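Local coordinates for Slr1438 protein (Synechocystis sp., PDB 3K25) that probably binds carbohydrate and may act as an aldose 1-epimerase-like isomerase, although its physiological substrate has not been established, at residues G162-F167 with Y250-P255. Sequence-based numbering, arbitrary orientation.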
loop_
_atom_site.group_PDB
_atom_site.type_symbol
_atom_site.label_atom_id
_atom_site.label_comp_id
_atom_site.label_asym_id
_atom_site.label_seq_id
_atom_site.Cartn_x
_atom_site.Cartn_y
_atom_site.Cartn_z
ATOM N N GLY A 162 -4.567 3.765 -2.024
ATOM C CA GLY A 162 -4.068 2.439 -2.328
ATOM C C GLY A 162 -2.993 1.936 -1.385
ATOM O O GLY A 162 -2.288 2.713 -0.731
ATOM N N PHE A 163 -2.870 0.620 -1.303
ATOM C CA PHE A 163 -1.860 0.001 -0.457
ATOM C C PHE A 163 -1.003 -0.799 -1.414
ATOM O O PHE A 163 -1.519 -1.511 -2.282
ATOM C CB PHE A 163 -2.515 -0.869 0.620
ATOM C CG PHE A 163 -3.219 -0.062 1.691
ATOM C CD1 PHE A 163 -2.540 0.343 2.836
ATOM C CD2 PHE A 163 -4.542 0.343 1.525
ATOM C CE1 PHE A 163 -3.168 1.141 3.803
ATOM C CE2 PHE A 163 -5.181 1.138 2.479
ATOM C CZ PHE A 163 -4.491 1.539 3.621
ATOM N N HIS A 164 0.307 -0.666 -1.250
ATOM C CA HIS A 164 1.278 -1.283 -2.134
ATOM C C HIS A 164 2.138 -2.343 -1.430
ATOM O O HIS A 164 3.371 -2.278 -1.464
ATOM C CB HIS A 164 2.135 -0.132 -2.682
ATOM C CG HIS A 164 3.067 -0.513 -3.783
ATOM N ND1 HIS A 164 3.286 0.301 -4.872
ATOM C CD2 HIS A 164 3.898 -1.573 -3.931
ATOM C CE1 HIS A 164 4.216 -0.238 -5.642
ATOM N NE2 HIS A 164 4.604 -1.375 -5.093
ATOM N N PRO A 165 1.506 -3.349 -0.810
ATOM C CA PRO A 165 2.288 -4.381 -0.117
ATOM C C PRO A 165 3.276 -5.164 -0.982
ATOM O O PRO A 165 2.954 -5.597 -2.092
ATOM C CB PRO A 165 1.213 -5.290 0.477
ATOM C CG PRO A 165 0.142 -5.246 -0.578
ATOM C CD PRO A 165 0.087 -3.745 -0.911
ATOM N N TYR A 166 4.481 -5.341 -0.448
ATOM C CA TYR A 166 5.538 -6.108 -1.102
ATOM C C TYR A 166 5.642 -7.446 -0.371
ATOM O O TYR A 166 6.330 -7.538 0.648
ATOM C CB TYR A 166 6.880 -5.399 -0.971
ATOM C CG TYR A 166 7.031 -4.152 -1.795
ATOM C CD1 TYR A 166 7.791 -4.161 -2.960
ATOM C CD2 TYR A 166 6.464 -2.949 -1.384
ATOM C CE1 TYR A 166 7.996 -3.009 -3.689
ATOM C CE2 TYR A 166 6.658 -1.783 -2.105
ATOM C CZ TYR A 166 7.431 -1.816 -3.258
ATOM O OH TYR A 166 7.670 -0.656 -3.964
ATOM N N PHE A 167 4.964 -8.475 -0.872
ATOM C CA PHE A 167 5.020 -9.780 -0.225
ATOM C C PHE A 167 6.274 -10.548 -0.614
ATOM O O PHE A 167 6.674 -10.548 -1.788
ATOM C CB PHE A 167 3.782 -10.575 -0.576
ATOM C CG PHE A 167 2.519 -9.919 -0.120
ATOM C CD1 PHE A 167 2.264 -9.757 1.237
ATOM C CD2 PHE A 167 1.582 -9.457 -1.045
ATOM C CE1 PHE A 167 1.103 -9.152 1.673
ATOM C CE2 PHE A 167 0.414 -8.848 -0.623
ATOM C CZ PHE A 167 0.166 -8.694 0.744
ATOM N N TYR A 250 10.014 -10.270 -4.444
ATOM C CA TYR A 250 8.744 -9.786 -3.918
ATOM C C TYR A 250 7.642 -9.814 -4.969
ATOM O O TYR A 250 7.898 -9.694 -6.170
ATOM C CB TYR A 250 8.887 -8.354 -3.379
ATOM C CG TYR A 250 9.180 -7.278 -4.416
ATOM C CD1 TYR A 250 10.460 -6.741 -4.549
ATOM C CD2 TYR A 250 8.162 -6.766 -5.227
ATOM C CE1 TYR A 250 10.721 -5.714 -5.458
ATOM C CE2 TYR A 250 8.412 -5.739 -6.142
ATOM C CZ TYR A 250 9.693 -5.214 -6.248
ATOM O OH TYR A 250 9.938 -4.170 -7.111
ATOM N N LEU A 251 6.411 -9.973 -4.507
ATOM C CA LEU A 251 5.262 -9.986 -5.396
ATOM C C LEU A 251 4.213 -9.063 -4.787
ATOM O O LEU A 251 3.717 -9.311 -3.692
ATOM C CB LEU A 251 4.697 -11.401 -5.533
ATOM C CG LEU A 251 3.452 -11.561 -6.409
ATOM C CD1 LEU A 251 3.754 -11.110 -7.821
ATOM C CD2 LEU A 251 3.004 -13.008 -6.399
ATOM N N CYS A 252 3.890 -7.988 -5.494
ATOM C CA CYS A 252 2.902 -7.036 -5.009
ATOM C C CYS A 252 1.494 -7.372 -5.519
ATOM O O CYS A 252 1.263 -7.490 -6.716
ATOM C CB CYS A 252 3.280 -5.607 -5.446
ATOM S SG CYS A 252 4.922 -4.984 -4.900
ATOM N N LEU A 253 0.566 -7.554 -4.593
ATOM C CA LEU A 253 -0.825 -7.830 -4.919
ATOM C C LEU A 253 -1.472 -6.640 -4.225
ATOM O O LEU A 253 -1.799 -6.706 -3.043
ATOM C CB LEU A 253 -1.268 -9.145 -4.280
ATOM C CG LEU A 253 -2.573 -9.723 -4.821
ATOM C CD1 LEU A 253 -2.475 -9.824 -6.325
ATOM C CD2 LEU A 253 -2.838 -11.094 -4.215
ATOM N N GLU A 254 -1.643 -5.552 -4.967
ATOM C CA GLU A 254 -2.141 -4.308 -4.400
ATOM C C GLU A 254 -3.577 -3.834 -4.649
ATOM O O GLU A 254 -4.040 -3.744 -5.792
ATOM C CB GLU A 254 -1.185 -3.175 -4.808
ATOM C CG GLU A 254 0.149 -3.650 -5.357
ATOM C CD GLU A 254 0.886 -2.567 -6.121
ATOM O OE1 GLU A 254 1.940 -2.866 -6.738
ATOM O OE2 GLU A 254 0.415 -1.413 -6.103
ATOM N N PRO A 255 -4.294 -3.502 -3.566
ATOM C CA PRO A 255 -5.672 -3.017 -3.651
ATOM C C PRO A 255 -5.681 -1.493 -3.849
ATOM O O PRO A 255 -5.119 -0.758 -3.041
ATOM C CB PRO A 255 -6.263 -3.441 -2.307
ATOM C CG PRO A 255 -5.097 -3.303 -1.387
ATOM C CD PRO A 255 -3.963 -3.899 -2.184
#
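F167 and L251 form the hydrogen-bonded pair of an antiparallel ladder in the beta-sandwich of the galactose mutarotase-like fold, joining the interrupted strand 157-168 to strand 250-256. Reciprocal backbone bonds define this pair: L251 N to F167 O (2.8 Å) and F167 N to L251 O (3.2 Å), the latter bent, its donor above the carbonyl plane. At the other end F163 N donates to P255 O, nearly straight. Between them the ladder lapses at H164 and P165, where the proline has no N-H to give.

Aromatic contacts gather on one face of the sheet. The edge of Y166 at CD1 and CE1 meets the face of Y250, the centroids 4.8 Å apart and the planes at 70°. C252 SG sits 3.9 Å from the Y166 ring centroid, a sulfur-aromatic contact over the face; it also approaches H164 NE2 obliquely at 3.6 Å.

The polar pair is a stack. With CG anti to its backbone N (chi1 -171°), the H164 ring is laid along the E254 carboxylate, planes 26° apart. E254 OE1 lies 3.5 Å from the ring plane, over its centre, and OE2 near ND1 and CG. No hydrogen bond joins them; E254 OE2 instead accepts from W256 NE1. An alanine in place of H164 would probably leave the carboxylate without its stacked ring and open a gap beside C252.

Apolar contact occupies the opposite face: F167 CE2 reaches L253 CB at 4.0 Å.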